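Local coordinates for possible adhesin (Caldicellulosiruptor kronotskyensis, PDB 4WA0), which probably mediates attachment of the cell to cellulose as a tapirin, the chain here being its C-terminal beta-helix domain, at residues G35-D40 against G54-N59; N49-G54 against I76-K81. One frame throughout, in Å; residues are numbered along the deposited sequence. Where two conformers were deposited one is given.

Both contacts join successive coils of the same parallel beta-helix, each on a different face of the solenoid. Contact 1 pairs strands 37-39 and 56-58. Contact 2 pairs strands 50-52 and 76-79. The two share G54, which lies in the turn between strand 50-52 and strand 56-58, and their centres are 9 Å apart. Contact 2 is the more buried, and helix 217-224 packs on its I51 and Y78 face. Contact 1 is partly buried: L37, M56, I39 and I58 face the interior, while T38 and V57 are partly exposed and T38 binds a water. A probable hydrogen bond between S52 OG and G35 O bridges the two contacts.

Contact 1 (G35-D40 against G54-N59); sequences GDLTID and GEMVIN
The side chain of D36 takes a backbone hydrogen bond from the next coil. E55 N gives its hydrogen to D36 OD1 at 2.8 Å, almost straight at 176°, and approaches from above the carboxylate plane. D36 OD1 also touches E55 CG at 3.5 Å. The two acidic side chains run alongside each other, with their carboxylate planes 59° apart. Their like charges are not in contact, and E55 OE1 is held by S82 N. From here the main chains pair in parallel: L37 N to E55 O, V57 N to L37 O, I39 N to V57 O at 2.8 Å, and N59 N to I39 O at 2.9 Å. This is the regular bonding between neighbouring coils of a parallel beta-helix. L37 lines up with M56, and I39 with I58, along the interior. I39 and I58 run side by side, with I39 CD1 4.1 Å from I58 CG1. The selenomethionine M56 bends at chi3 (-63°) and brings its CE against the side chain of L37. L50 packs against both L37 and M56. On the other face, T38 OG1 lies 2.9 Å from a water, and that water gives a weak hydrogen bond to E55 O. T38 CG2 meets N59 ND2 at 3.8 Å. N59 OD1 bonds to N86 ND2 of the next coil, and D40 OD1 forms a salt bridge with K22 of the preceding coil.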
ATOM      1  N   GLY A  35      -5.971  -3.975   9.191  1.00 14.65           N
ATOM      2  CA  GLY A  35      -6.979  -2.969   9.455  1.00 15.97           C
ATOM      3  C   GLY A  35      -6.842  -1.786   8.555  1.00 14.59           C
ATOM      4  O   GLY A  35      -6.313  -1.925   7.386  1.00 14.76           O
ATOM      5  N   ASP A  36      -7.306  -0.633   9.040  1.00 12.83           N
ATOM      6  CA  ASP A  36      -7.191   0.580   8.231  1.00 13.01           C
ATOM      7  C   ASP A  36      -5.723   0.956   7.945  1.00 12.62           C
ATOM      8  O   ASP A  36      -4.866   0.989   8.883  1.00 13.37           O
ATOM      9  CB  ASP A  36      -7.896   1.770   8.953  1.00 14.51           C
ATOM     10  CG  ASP A  36      -9.421   1.559   9.135  1.00 17.16           C
ATOM     11  OD1 ASP A  36     -10.009   0.676   8.435  1.00 16.56           O
ATOM     12  OD2 ASP A  36      -9.986   2.300  10.002  1.00 19.51           O
ATOM     13  N   LEU A  37      -5.438   1.258   6.689  0.67 10.89           N
ATOM     14  CA  LEU A  37      -4.073   1.637   6.214  0.67 11.29           C
ATOM     15  C   LEU A  37      -4.014   3.124   5.837  0.67 11.41           C
ATOM     16  O   LEU A  37      -4.637   3.535   4.832  0.67 10.84           O
ATOM     17  CB  LEU A  37      -3.719   0.745   5.040  0.67 10.50           C
ATOM     18  CG  LEU A  37      -2.250   0.401   4.809  0.67 11.50           C
ATOM     19  CD1 LEU A  37      -2.035  -0.726   3.778  0.67 12.40           C
ATOM     20  CD2 LEU A  37      -1.494   1.681   4.397  0.67 12.21           C
ATOM     21  N   THR A  38      -3.281   3.937   6.629  1.00 11.62           N
ATOM     22  CA  THR A  38      -3.149   5.345   6.461  1.00 11.93           C
ATOM     23  C   THR A  38      -1.730   5.644   6.070  1.00 12.07           C
ATOM     24  O   THR A  38      -0.765   5.403   6.823  1.00 12.80           O
ATOM     25  CB  THR A  38      -3.547   6.092   7.723  1.00 12.57           C
ATOM     26  OG1 THR A  38      -4.930   5.748   8.029  1.00 14.46           O
ATOM     27  CG2 THR A  38      -3.450   7.525   7.452  1.00 12.27           C
ATOM     28  N   ILE A  39      -1.639   6.084   4.830  1.00 11.28           N
ATOM     29  CA  ILE A  39      -0.339   6.413   4.205  1.00 12.05           C
ATOM     30  C   ILE A  39      -0.116   7.905   4.337  1.00 11.90           C
ATOM     31  O   ILE A  39      -0.817   8.754   3.694  1.00 12.06           O
ATOM     32  CB  ILE A  39      -0.309   5.978   2.737  1.00 12.66           C
ATOM     33  CG1 ILE A  39      -0.520   4.460   2.612  1.00 14.42           C
ATOM     34  CG2 ILE A  39       1.025   6.397   2.099  1.00 12.68           C
ATOM     35  CD1 ILE A  39      -0.520   3.911   1.174  1.00 15.92           C
ATOM     36  N   ASP A  40       0.905   8.241   5.117  1.00 12.46           N
ATOM     37  CA  ASP A  40       1.212   9.670   5.303  1.00 13.16           C
ATOM     38  C   ASP A  40       1.978  10.228   4.111  1.00 14.16           C
ATOM     39  O   ASP A  40       2.513   9.501   3.232  1.00 13.29           O
ATOM     40  CB  ASP A  40       1.977   9.936   6.625  1.00 15.67           C
ATOM     41  CG  ASP A  40       1.549  11.284   7.270  1.00 20.33           C
ATOM     42  OD1 ASP A  40       1.007  12.303   6.575  1.00 25.02           O
ATOM     43  OD2 ASP A  40       1.845  11.347   8.495  1.00 23.29           O
ATOM     44  N   GLY A  54      -9.177  -2.949   5.509  1.00 14.43           N
ATOM     45  CA  GLY A  54      -9.962  -1.870   6.095  1.00 14.67           C
ATOM     46  C   GLY A  54     -10.026  -0.726   5.116  1.00 12.51           C
ATOM     47  O   GLY A  54     -10.105  -0.987   3.894  1.00 11.57           O
ATOM     48  N   GLU A  55     -10.071   0.498   5.621  1.00 12.84           N
ATOM     49  CA  GLU A  55     -10.097   1.697   4.856  1.00 15.21           C
ATOM     50  C   GLU A  55      -8.641   1.973   4.419  1.00 15.63           C
ATOM     51  O   GLU A  55      -7.748   1.678   5.195  1.00 18.48           O
ATOM     52  CB  GLU A  55     -10.489   2.843   5.758  1.00 15.56           C
ATOM     53  CG  GLU A  55     -11.879   2.749   6.365  1.00 19.10           C
ATOM     54  CD  GLU A  55     -13.011   2.878   5.394  1.00 21.38           C
ATOM     55  OE1 GLU A  55     -12.813   3.205   4.208  1.00 21.04           O
ATOM     56  OE2 GLU A  55     -14.161   2.721   5.865  1.00 26.80           O
HETATM   57  N   MSE A  56      -8.410   2.511   3.220  1.00 13.07           N
HETATM   58  CA  MSE A  56      -7.084   3.027   2.838  1.00 12.50           C
HETATM   59  C   MSE A  56      -7.243   4.470   2.648  1.00 12.85           C
HETATM   60  O   MSE A  56      -8.168   4.935   1.971  1.00 12.94           O
HETATM   61  CB  MSE A  56      -6.558   2.434   1.544  1.00 12.54           C
HETATM   62  CG  MSE A  56      -5.155   2.913   1.146  1.00 13.96           C
HETATM   63 SE   MSE A  56      -4.442   1.777  -0.303  1.00 17.03          SE
HETATM   64  CE  MSE A  56      -4.246  -0.005   0.336  1.00 20.45           C
ATOM     65  N   VAL A  57      -6.333   5.222   3.234  1.00 11.40           N
ATOM     66  CA  VAL A  57      -6.306   6.685   3.095  1.00 10.91           C
ATOM     67  C   VAL A  57      -4.891   7.068   2.719  1.00 11.58           C
ATOM     68  O   VAL A  57      -3.928   6.622   3.389  1.00 10.19           O
ATOM     69  CB  VAL A  57      -6.684   7.361   4.419  1.00 11.66           C
ATOM     70  CG1 VAL A  57      -6.511   8.868   4.353  1.00 12.34           C
ATOM     71  CG2 VAL A  57      -8.125   7.039   4.772  1.00 12.43           C
ATOM     72  N   ILE A  58      -4.781   7.960   1.735  1.00  9.73           N
ATOM     73  CA  ILE A  58      -3.495   8.462   1.234  1.00 10.20           C
ATOM     74  C   ILE A  58      -3.516   9.954   1.408  1.00 11.15           C
ATOM     75  O   ILE A  58      -4.283  10.618   0.806  1.00 12.31           O
ATOM     76  CB  ILE A  58      -3.146   8.067  -0.207  1.00 11.93           C
ATOM     77  CG1 ILE A  58      -3.301   6.563  -0.388  1.00 13.48           C
ATOM     78  CG2 ILE A  58      -1.748   8.642  -0.556  1.00 11.69           C
ATOM     79  CD1 ILE A  58      -3.148   6.090  -1.838  1.00 14.50           C
ATOM     80  N   ASN A  59      -2.677  10.445   2.291  1.00 11.03           N
ATOM     81  CA  ASN A  59      -2.607  11.857   2.588  1.00 12.20           C
ATOM     82  C   ASN A  59      -1.551  12.593   1.789  1.00 11.69           C
ATOM     83  O   ASN A  59      -0.630  12.006   1.273  1.00 10.87           O
ATOM     84  CB  ASN A  59      -2.439  12.016   4.094  1.00 14.14           C
ATOM     85  CG  ASN A  59      -3.812  11.697   4.814  1.00 14.44           C
ATOM     86  OD1 ASN A  59      -4.872  12.171   4.384  1.00 23.92           O
ATOM     87  ND2 ASN A  59      -3.763  10.980   5.816  1.00 17.24           N
TER
HETATM   88  O   HOH W   1      -7.217   4.463   6.770  1.00 16.98           O

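Contact 2 (N49-G54 against I76-K81)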
ATOM      1  N   ASN A  49       2.628  -5.789  -3.991  1.00 11.97           N
ATOM      2  CA  ASN A  49       1.221  -5.730  -3.659  1.00 11.85           C
ATOM      3  C   ASN A  49       1.069  -4.733  -2.488  1.00 11.20           C
ATOM      4  O   ASN A  49       1.993  -4.649  -1.661  1.00 11.19           O
ATOM      5  CB  ASN A  49       0.751  -7.058  -3.179  1.00 11.97           C
ATOM      6  CG  ASN A  49       0.881  -8.157  -4.219  1.00 13.43           C
ATOM      7  OD1 ASN A  49       0.062  -8.263  -5.147  1.00 13.06           O
ATOM      8  ND2 ASN A  49       1.926  -8.953  -4.092  1.00 15.37           N
ATOM      9  N   LEU A  50      -0.105  -4.136  -2.390  1.00 11.32           N
ATOM     10  CA  LEU A  50      -0.457  -3.205  -1.297  1.00 10.80           C
ATOM     11  C   LEU A  50      -1.872  -3.545  -0.814  1.00 11.68           C
ATOM     12  O   LEU A  50      -2.851  -3.384  -1.583  1.00 10.70           O
ATOM     13  CB  LEU A  50      -0.386  -1.770  -1.811  1.00 11.22           C
ATOM     14  CG  LEU A  50      -0.800  -0.607  -0.945  1.00 11.54           C
ATOM     15  CD1 LEU A  50       0.084  -0.588   0.280  1.00 12.15           C
ATOM     16  CD2 LEU A  50      -0.760   0.664  -1.736  1.00 11.58           C
ATOM     17  N   ILE A  51      -1.971  -4.119   0.375  1.00 11.33           N
ATOM     18  CA  ILE A  51      -3.229  -4.696   0.868  1.00 11.80           C
ATOM     19  C   ILE A  51      -3.692  -4.057   2.137  1.00 12.77           C
ATOM     20  O   ILE A  51      -2.928  -4.084   3.112  1.00 12.24           O
ATOM     21  CB  ILE A  51      -3.085  -6.220   1.063  1.00 13.02           C
ATOM     22  CG1 ILE A  51      -2.679  -6.828  -0.258  1.00 13.41           C
ATOM     23  CG2 ILE A  51      -4.347  -6.890   1.655  1.00 14.17           C
ATOM     24  CD1 ILE A  51      -2.123  -8.205  -0.169  1.00 15.67           C
ATOM     25  N   SER A  52      -4.939  -3.572   2.107  1.00 12.65           N
ATOM     26  CA  SER A  52      -5.619  -3.151   3.313  1.00 12.85           C
ATOM     27  C   SER A  52      -6.944  -3.869   3.519  1.00 14.57           C
ATOM     28  O   SER A  52      -7.794  -3.829   2.643  1.00 12.57           O
ATOM     29  CB  SER A  52      -5.893  -1.683   3.330  1.00 12.01           C
ATOM     30  OG  SER A  52      -6.614  -1.314   4.521  1.00 12.68           O
ATOM     31  N   LYS A  53      -7.088  -4.528   4.653  1.00 15.13           N
ATOM     32  CA  LYS A  53      -8.391  -5.160   5.054  1.00 16.08           C
ATOM     33  C   LYS A  53      -9.296  -4.209   5.798  1.00 18.14           C
ATOM     34  O   LYS A  53     -10.177  -4.585   6.508  1.00 25.08           O
ATOM     35  CB  LYS A  53      -8.155  -6.443   5.805  1.00 17.82           C
ATOM     36  CG  LYS A  53      -7.447  -7.490   4.942  1.00 19.67           C
ATOM     37  CD  LYS A  53      -7.902  -8.920   5.288  1.00 25.46           C
ATOM     38  CE  LYS A  53      -7.581  -9.941   4.200  1.00 25.76           C
ATOM     39  NZ  LYS A  53      -7.798 -11.312   4.726  1.00 25.91           N
ATOM     40  N   GLY A  54      -9.177  -2.949   5.509  1.00 14.43           N
ATOM     41  CA  GLY A  54      -9.962  -1.870   6.095  1.00 14.67           C
ATOM     42  C   GLY A  54     -10.026  -0.726   5.116  1.00 12.51           C
ATOM     43  O   GLY A  54     -10.105  -0.987   3.894  1.00 11.57           O
ATOM     44  N   ILE A  76      -1.173  -6.151  -7.187  0.57 12.70           N
ATOM     45  CA  ILE A  76      -2.491  -5.810  -6.695  0.57 13.53           C
ATOM     46  C   ILE A  76      -2.495  -4.752  -5.584  0.57 12.73           C
ATOM     47  O   ILE A  76      -1.709  -4.826  -4.678  0.57 12.04           O
ATOM     48  CB  ILE A  76      -3.219  -7.082  -6.181  0.57 14.13           C
ATOM     49  CG1 ILE A  76      -3.505  -8.045  -7.355  0.57 14.96           C
ATOM     50  CG2 ILE A  76      -4.468  -6.718  -5.385  0.57 14.10           C
ATOM     51  CD1 ILE A  76      -3.914  -9.466  -7.000  0.57 15.51           C
ATOM     52  N   ILE A  77      -3.381  -3.767  -5.700  1.00 12.22           N
ATOM     53  CA  ILE A  77      -3.819  -2.916  -4.585  1.00 11.60           C
ATOM     54  C   ILE A  77      -5.200  -3.519  -4.185  1.00 12.75           C
ATOM     55  O   ILE A  77      -6.153  -3.501  -5.003  1.00 13.26           O
ATOM     56  CB  ILE A  77      -3.954  -1.430  -5.001  1.00 11.17           C
ATOM     57  CG1 ILE A  77      -2.577  -0.847  -5.418  1.00 11.57           C
ATOM     58  CG2 ILE A  77      -4.523  -0.598  -3.850  1.00 12.37           C
ATOM     59  CD1 ILE A  77      -2.561   0.586  -5.745  1.00 11.19           C
ATOM     60  N   TYR A  78      -5.327  -3.901  -2.934  1.00 12.04           N
ATOM     61  CA  TYR A  78      -6.570  -4.411  -2.424  1.00 11.56           C
ATOM     62  C   TYR A  78      -7.023  -3.563  -1.300  1.00 11.23           C
ATOM     63  O   TYR A  78      -6.292  -3.373  -0.371  1.00 10.82           O
ATOM     64  CB  TYR A  78      -6.415  -5.862  -2.008  1.00 12.96           C
ATOM     65  CG  TYR A  78      -7.629  -6.487  -1.335  1.00 13.06           C
ATOM     66  CD1 TYR A  78      -7.973  -6.176  -0.048  1.00 14.87           C
ATOM     67  CD2 TYR A  78      -8.378  -7.464  -1.974  1.00 15.36           C
ATOM     68  CE1 TYR A  78      -9.057  -6.798   0.616  1.00 15.84           C
ATOM     69  CE2 TYR A  78      -9.486  -8.047  -1.345  1.00 15.21           C
ATOM     70  CZ  TYR A  78      -9.826  -7.680  -0.071  1.00 17.02           C
ATOM     71  OH  TYR A  78     -10.850  -8.247   0.644  1.00 19.72           O
ATOM     72  N   VAL A  79      -8.242  -3.064  -1.385  1.00 11.08           N
ATOM     73  CA  VAL A  79      -8.829  -2.252  -0.294  1.00 11.80           C
ATOM     74  C   VAL A  79     -10.178  -2.845   0.044  1.00 13.54           C
ATOM     75  O   VAL A  79     -11.111  -2.820  -0.772  1.00 13.98           O
ATOM     76  CB  VAL A  79      -8.969  -0.794  -0.705  1.00 11.75           C
ATOM     77  CG1 VAL A  79      -9.515   0.066   0.448  1.00 11.88           C
ATOM     78  CG2 VAL A  79      -7.616  -0.230  -1.165  1.00 12.06           C
ATOM     79  N   GLU A  80     -10.322  -3.372   1.259  0.64 12.49           N
ATOM     80  CA  GLU A  80     -11.607  -3.973   1.633  0.64 14.00           C
ATOM     81  C   GLU A  80     -12.770  -2.956   1.706  0.64 13.93           C
ATOM     82  O   GLU A  80     -13.923  -3.265   1.316  0.64 15.27           O
ATOM     83  CB  GLU A  80     -11.424  -4.732   2.964  0.64 16.05           C
ATOM     84  CG  GLU A  80     -12.692  -5.425   3.464  0.64 19.74           C
ATOM     85  CD  GLU A  80     -12.623  -5.885   4.922  0.64 21.56           C
ATOM     86  OE1 GLU A  80     -11.867  -6.805   5.221  0.64 23.50           O
ATOM     87  OE2 GLU A  80     -13.394  -5.359   5.783  0.64 26.12           O
ATOM     88  N   LYS A  81     -12.496  -1.759   2.233  1.00 13.16           N
ATOM     89  CA  LYS A  81     -13.513  -0.686   2.369  1.00 13.60           C
ATOM     90  C   LYS A  81     -13.269   0.396   1.335  1.00 11.44           C
ATOM     91  O   LYS A  81     -13.200   0.023   0.154  1.00 12.84           O
ATOM     92  CB  LYS A  81     -13.632  -0.234   3.836  1.00 12.69           C
ATOM     93  CG  LYS A  81     -13.894  -1.413   4.770  1.00 16.49           C
ATOM     94  CD  LYS A  81     -14.007  -0.964   6.210  1.00 17.14           C
ATOM     95  CE  LYS A  81     -14.247  -2.207   7.086  1.00 22.30           C
ATOM     96  NZ  LYS A  81     -14.356  -1.731   8.482  1.00 22.40           N
TER
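N49 OD1 is gripped by two N-H groups. I76 N donates to it across the contact at 3.2 Å, tilted 33° from the amide carbonyl plane, and N75 ND2 is the second donor. N49 ND2 bonds to S30 OG in the preceding coil. Strands 50-52 and 76-79 then pair in parallel: L50 N to I76 O, Y78 N to L50 O, S52 N to Y78 O at 2.8 Å, and E80 N to S52 O. Beyond the strands K81 N reaches G54 O at 3.0 Å from above the carbonyl plane. S52 OG accepts from G54 N, which makes an ST turn, and also bonds to G35 O. The Y78 ring turns its edge to S52 O, with Y78 CD1 3.6 Å from that oxygen. I51 CG2 meets Y78 CD1 obliquely at 4.1 Å. Helix 217-224 covers both side chains through I222, whose carbonyl oxygen also receives K53 NZ. On the opposite face L50 CB packs on I77 CG1 at 4.3 Å, and V79 CG1 lies near G54 O. Such parallel, in-register pairing of successive coils is the hallmark of a right-handed parallel beta-helix.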